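Putative non-ribosomal peptide synthetase (Actinomadura parvosata subsp. kistnae, PDB 6M7L) probably acts as a condensation-type domain of a non-ribosomal peptide synthetase, a family that typically forms the amide bond between carrier-bound building blocks. Local coordinates at residues E213-R218 against W318-V323; A375-E380 against W411-D416. All coordinates share one frame; numbering follows the deposited sequence.

Contact 1 of 2, residues E213-R218 against W318-V323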
# COMPACT_ATOMS: atom_id res chain seq x y z
N GLU A 213 -11.69 -26.90 -25.21
CA GLU A 213 -11.02 -27.57 -26.32
C GLU A 213 -9.57 -27.12 -26.44
O GLU A 213 -8.70 -27.92 -26.81
CB GLU A 213 -11.78 -27.30 -27.62
CG GLU A 213 -13.10 -28.03 -27.73
CD GLU A 213 -12.94 -29.54 -27.65
OE1 GLU A 213 -13.47 -30.14 -26.69
OE2 GLU A 213 -12.27 -30.11 -28.53
N PHE A 214 -9.29 -25.85 -26.15
CA PHE A 214 -7.93 -25.34 -26.26
C PHE A 214 -6.98 -26.08 -25.33
O PHE A 214 -5.89 -26.50 -25.74
CB PHE A 214 -7.90 -23.84 -25.97
CG PHE A 214 -6.52 -23.29 -25.77
CD1 PHE A 214 -5.72 -22.95 -26.85
CD2 PHE A 214 -6.01 -23.10 -24.49
CE1 PHE A 214 -4.45 -22.45 -26.67
CE2 PHE A 214 -4.73 -22.60 -24.30
CZ PHE A 214 -3.95 -22.27 -25.39
N TRP A 215 -7.39 -26.27 -24.08
CA TRP A 215 -6.50 -26.89 -23.10
C TRP A 215 -6.38 -28.40 -23.29
O TRP A 215 -5.34 -28.97 -22.97
CB TRP A 215 -6.98 -26.58 -21.68
CG TRP A 215 -6.72 -25.16 -21.28
CD1 TRP A 215 -7.65 -24.18 -21.10
CD2 TRP A 215 -5.45 -24.56 -21.03
NE1 TRP A 215 -7.03 -23.01 -20.74
CE2 TRP A 215 -5.68 -23.21 -20.70
CE3 TRP A 215 -4.13 -25.03 -21.06
CZ2 TRP A 215 -4.64 -22.34 -20.39
CZ3 TRP A 215 -3.11 -24.16 -20.76
CH2 TRP A 215 -3.37 -22.83 -20.43
N ARG A 216 -7.43 -29.05 -23.80
CA ARG A 216 -7.33 -30.47 -24.12
C ARG A 216 -6.22 -30.72 -25.14
O ARG A 216 -5.31 -31.51 -24.90
CB ARG A 216 -8.66 -31.00 -24.64
CG ARG A 216 -9.77 -31.06 -23.61
CD ARG A 216 -11.00 -31.75 -24.18
NE ARG A 216 -12.09 -31.84 -23.21
CZ ARG A 216 -12.16 -32.77 -22.27
NH1 ARG A 216 -11.21 -33.69 -22.16
NH2 ARG A 216 -13.19 -32.78 -21.42
N ASP A 217 -6.30 -30.03 -26.29
CA ASP A 217 -5.26 -30.16 -27.30
C ASP A 217 -3.92 -29.63 -26.81
O ASP A 217 -2.87 -30.15 -27.19
CB ASP A 217 -5.69 -29.43 -28.58
CG ASP A 217 -4.78 -29.72 -29.76
OD1 ASP A 217 -3.96 -30.67 -29.67
OD2 ASP A 217 -4.89 -29.01 -30.78
N ARG A 218 -3.95 -28.61 -25.95
CA ARG A 218 -2.70 -28.06 -25.43
C ARG A 218 -2.00 -29.05 -24.51
O ARG A 218 -0.77 -29.13 -24.49
CB ARG A 218 -2.97 -26.75 -24.70
CG ARG A 218 -1.72 -25.98 -24.34
CD ARG A 218 -0.90 -25.68 -25.59
NE ARG A 218 -1.46 -24.56 -26.34
CZ ARG A 218 -1.04 -24.19 -27.54
NH1 ARG A 218 -1.59 -23.15 -28.15
NH2 ARG A 218 -0.06 -24.86 -28.14
N TRP A 318 -4.99 -20.11 -11.47
CA TRP A 318 -3.78 -20.84 -11.83
C TRP A 318 -3.77 -21.08 -13.33
O TRP A 318 -4.81 -21.33 -13.95
CB TRP A 318 -3.69 -22.16 -11.07
CG TRP A 318 -3.28 -21.97 -9.64
CD1 TRP A 318 -4.10 -21.77 -8.57
CD2 TRP A 318 -1.94 -21.93 -9.13
NE1 TRP A 318 -3.35 -21.63 -7.42
CE2 TRP A 318 -2.02 -21.72 -7.74
CE3 TRP A 318 -0.68 -22.06 -9.72
CZ2 TRP A 318 -0.89 -21.64 -6.93
CZ3 TRP A 318 0.45 -21.98 -8.91
CH2 TRP A 318 0.33 -21.78 -7.54
N LEU A 319 -2.57 -21.01 -13.92
CA LEU A 319 -2.41 -21.09 -15.37
C LEU A 319 -1.31 -22.09 -15.69
O LEU A 319 -0.16 -21.89 -15.31
CB LEU A 319 -2.08 -19.72 -15.96
CG LEU A 319 -2.51 -19.48 -17.40
CD1 LEU A 319 -4.02 -19.59 -17.52
CD2 LEU A 319 -2.03 -18.11 -17.88
N ALA A 320 -1.68 -23.16 -16.39
CA ALA A 320 -0.69 -24.11 -16.88
C ALA A 320 0.02 -23.53 -18.10
O ALA A 320 -0.61 -22.86 -18.93
CB ALA A 320 -1.35 -25.44 -17.24
N LEU A 321 1.32 -23.79 -18.21
CA LEU A 321 2.14 -23.26 -19.30
C LEU A 321 2.93 -24.40 -19.93
O LEU A 321 4.17 -24.44 -19.84
CB LEU A 321 3.08 -22.16 -18.79
CG LEU A 321 2.42 -21.04 -17.98
CD1 LEU A 321 3.47 -20.07 -17.45
CD2 LEU A 321 1.39 -20.31 -18.82
N PRO A 322 2.25 -25.35 -20.58
CA PRO A 322 2.96 -26.50 -21.17
C PRO A 322 3.85 -26.07 -22.32
O PRO A 322 3.42 -25.38 -23.24
CB PRO A 322 1.82 -27.41 -21.64
CG PRO A 322 0.69 -26.48 -21.89
CD PRO A 322 0.80 -25.41 -20.84
N VAL A 323 5.11 -26.50 -22.27
CA VAL A 323 6.10 -26.19 -23.29
C VAL A 323 6.61 -27.51 -23.86
O VAL A 323 7.00 -28.41 -23.11
CB VAL A 323 7.26 -25.34 -22.73
CG1 VAL A 323 8.40 -25.30 -23.72
CG2 VAL A 323 6.77 -23.94 -22.41

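Contact 2 of 2, residues A375-E380 against W411-D416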
# COMPACT_ATOMS: atom_id res chain seq x y z
N ALA A 375 5.72 -24.44 -10.04
CA ALA A 375 5.13 -23.15 -10.37
C ALA A 375 6.18 -22.06 -10.25
O ALA A 375 7.15 -22.19 -9.49
CB ALA A 375 3.93 -22.83 -9.47
N LEU A 376 5.98 -20.99 -11.01
CA LEU A 376 6.95 -19.90 -11.09
C LEU A 376 6.23 -18.57 -10.90
O LEU A 376 5.23 -18.30 -11.58
CB LEU A 376 7.69 -19.92 -12.43
CG LEU A 376 8.51 -18.69 -12.79
CD1 LEU A 376 9.61 -18.44 -11.76
CD2 LEU A 376 9.10 -18.83 -14.18
N GLN A 377 6.75 -17.75 -9.99
CA GLN A 377 6.31 -16.37 -9.83
C GLN A 377 7.50 -15.45 -10.05
O GLN A 377 8.55 -15.62 -9.41
CB GLN A 377 5.71 -16.12 -8.44
CG GLN A 377 4.70 -17.15 -7.97
CD GLN A 377 3.58 -17.38 -8.97
OE1 GLN A 377 3.16 -18.52 -9.20
NE2 GLN A 377 3.06 -16.30 -9.55
N LEU A 378 7.34 -14.50 -10.96
CA LEU A 378 8.36 -13.48 -11.22
C LEU A 378 7.69 -12.12 -11.04
O LEU A 378 6.85 -11.72 -11.85
CB LEU A 378 8.96 -13.63 -12.62
CG LEU A 378 10.19 -12.78 -12.92
CD1 LEU A 378 11.21 -13.58 -13.71
CD2 LEU A 378 9.81 -11.52 -13.67
N ASP A 379 8.07 -11.42 -9.97
CA ASP A 379 7.44 -10.16 -9.60
C ASP A 379 8.42 -9.01 -9.74
O ASP A 379 9.60 -9.14 -9.42
CB ASP A 379 6.93 -10.22 -8.16
CG ASP A 379 5.96 -11.36 -7.93
OD1 ASP A 379 5.15 -11.64 -8.84
OD2 ASP A 379 6.01 -11.98 -6.85
N GLU A 380 7.91 -7.88 -10.23
CA GLU A 380 8.65 -6.63 -10.14
C GLU A 380 8.58 -6.11 -8.71
O GLU A 380 7.62 -6.37 -7.98
CB GLU A 380 8.07 -5.59 -11.11
CG GLU A 380 7.43 -6.17 -12.37
CD GLU A 380 8.44 -6.71 -13.36
OE1 GLU A 380 8.53 -7.95 -13.51
OE2 GLU A 380 9.15 -5.90 -14.00
N TRP A 411 8.01 -24.30 -5.92
CA TRP A 411 7.40 -23.01 -6.22
C TRP A 411 8.52 -21.98 -6.23
O TRP A 411 8.98 -21.55 -5.18
CB TRP A 411 6.31 -22.66 -5.22
CG TRP A 411 5.34 -21.65 -5.75
CD1 TRP A 411 5.38 -21.04 -6.96
CD2 TRP A 411 4.18 -21.14 -5.08
NE1 TRP A 411 4.31 -20.18 -7.10
CE2 TRP A 411 3.56 -20.22 -5.95
CE3 TRP A 411 3.60 -21.37 -3.83
CZ2 TRP A 411 2.40 -19.53 -5.62
CZ3 TRP A 411 2.45 -20.68 -3.50
CH2 TRP A 411 1.86 -19.77 -4.39
N LEU A 412 8.95 -21.59 -7.43
CA LEU A 412 10.04 -20.63 -7.58
C LEU A 412 9.44 -19.22 -7.63
O LEU A 412 8.76 -18.86 -8.59
CB LEU A 412 10.84 -20.93 -8.84
CG LEU A 412 11.99 -19.97 -9.15
CD1 LEU A 412 12.97 -19.90 -7.98
CD2 LEU A 412 12.69 -20.39 -10.42
N LYS A 413 9.71 -18.44 -6.58
CA LYS A 413 9.23 -17.07 -6.47
C LYS A 413 10.43 -16.13 -6.53
O LYS A 413 11.29 -16.18 -5.65
CB LYS A 413 8.46 -16.87 -5.16
CG LYS A 413 7.29 -17.82 -4.97
CD LYS A 413 6.91 -17.92 -3.50
CE LYS A 413 5.51 -18.49 -3.33
NZ LYS A 413 5.20 -18.80 -1.91
N LEU A 414 10.48 -15.28 -7.55
CA LEU A 414 11.64 -14.43 -7.79
C LEU A 414 11.22 -12.98 -7.91
O LEU A 414 10.15 -12.66 -8.46
CB LEU A 414 12.39 -14.87 -9.05
CG LEU A 414 13.06 -16.24 -8.95
CD1 LEU A 414 13.57 -16.69 -10.30
CD2 LEU A 414 14.19 -16.19 -7.94
N LEU A 415 12.07 -12.09 -7.40
CA LEU A 415 11.90 -10.65 -7.55
C LEU A 415 12.78 -10.14 -8.68
O LEU A 415 13.99 -10.39 -8.68
CB LEU A 415 12.24 -9.92 -6.24
CG LEU A 415 11.15 -9.86 -5.18
CD1 LEU A 415 11.72 -9.34 -3.87
CD2 LEU A 415 10.00 -8.98 -5.64
N ASP A 416 12.17 -9.44 -9.63
CA ASP A 416 12.88 -8.91 -10.79
C ASP A 416 13.31 -7.48 -10.49
O ASP A 416 12.65 -6.50 -10.84
CB ASP A 416 11.99 -8.99 -12.03
CG ASP A 416 12.72 -8.62 -13.30
OD1 ASP A 416 13.96 -8.47 -13.27
OD2 ASP A 416 12.05 -8.47 -14.35

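Contact 1 of 2, residues E213-R218 against W318-V323
In W215 CG stands anti to its own carbonyl carbon (chi1 -73°), and the indole beyond it meets L319, A320 and P322, while R218, with CG anti to the backbone N (chi1 -169°), brings that CG against P322. The six-membered half of the indole does the touching. Its CH2 corner comes edge-on to the backbone carbonyl of A320, 3.1 Å from A320 O, and no hydrogen bond is formed there. On the same edge W215 CZ3 meets P322 CD at 4.1 Å, near the ring plane, and the methyl CB of A320 at a like distance. L319 reaches the next corner obliquely, its CD1 lying 4.0 Å from W215 CZ2, and the two side chains cross at about a right angle. The polar N-H of the indole is used elsewhere: W215 NE1 donates to H348 O. Within the helix F214 CE2 lies 3.7 Å above one face of the W215 indole, over its centre. The contact thus joins the C-terminal end of helix 207-218 to strand 317-324, which pairs antiparallel with strand 292-299 in the condensation-domain fold; the short segments run at 38° to one another, with axes 10.4 Å apart at closest approach. Helix 331-346 also takes part, through A345, which touches both W215 and L319. R218 closes the last turn of the helix. Its CG packs on P322 CG at 3.5 Å, the two side chains crossing at about a right angle, and the chain then bends at chi2 and chi3. The guanidinium makes a salt bridge with D344 through NH1, and F214 CZ lies in plane at its edge.

Contact 2 of 2, residues A375-E380 against W411-D416
A375 opens the pairing with its methyl against the indole of W411: A375 CB lies 3.4 Å from W411 CD1. Its carbonyl accepts the backbone N-H of L412 at 2.8 Å, while W411 CD1 also comes up to A375 O near the ring plane. On the other side of the sheet L376 lies beside L412, pointing the same way, and its CD1 packs on L412 CG at 3.8 Å; F273 of helix 272-288 also touches L376. Q377 uses both backbone and side chain. Its N donates to L412 O and its O receives L414 N, each at 2.7 Å. CG of Q377 is anti to the carbonyl carbon (chi1 -48°), which brings it alongside the indole, and the chain bends at chi2. Q377 OE1 accepts the N-H of W411 NE1 at 2.9 Å, on a lone pair and within 4° of the ring plane; amide and ring stand almost perpendicular. OE1 has a second donor in R298 N, so two N-H groups grip it. K413, on the same side of the sheet, lays CE over the centre of one indole face, 3.4 Å above it. L378 turns back to the leucine side, where CD2 reaches D416 CB. D379 N donates to L414 O, and D379 O accepts D416 N in a nearly straight bond (175°). At E380 the carboxylate comes beside that of D416; R418, salt-bridged to D416, would probably ease the repulsion. Strands 374-380 and 410-418 are thus a parallel pair in a mixed sheet, G296 bonding to L376 through the backbone, consistent with the chloramphenicol acetyltransferase-like fold of condensation domains.

Contact 1 closes before contact 2 opens along the chain, and their centres lie about 20 Å apart within the condensation domain. They share no helix or strand: contact 1 sets helix 207-218 on the strand pair 292-299/317-324, whereas contact 2 lies in the mixed sheet with order 246-253, 424-434, 410-418, 374-380. The two meet where W318, at the start of segment 318-323, packs its CH2 3.6 Å from W411 CZ2 and also touches A375. Strand 292-299 thus stands between the two contacts, paired with 318-323 through its backbone and bonded to 375-380 through G296, T297 and R298.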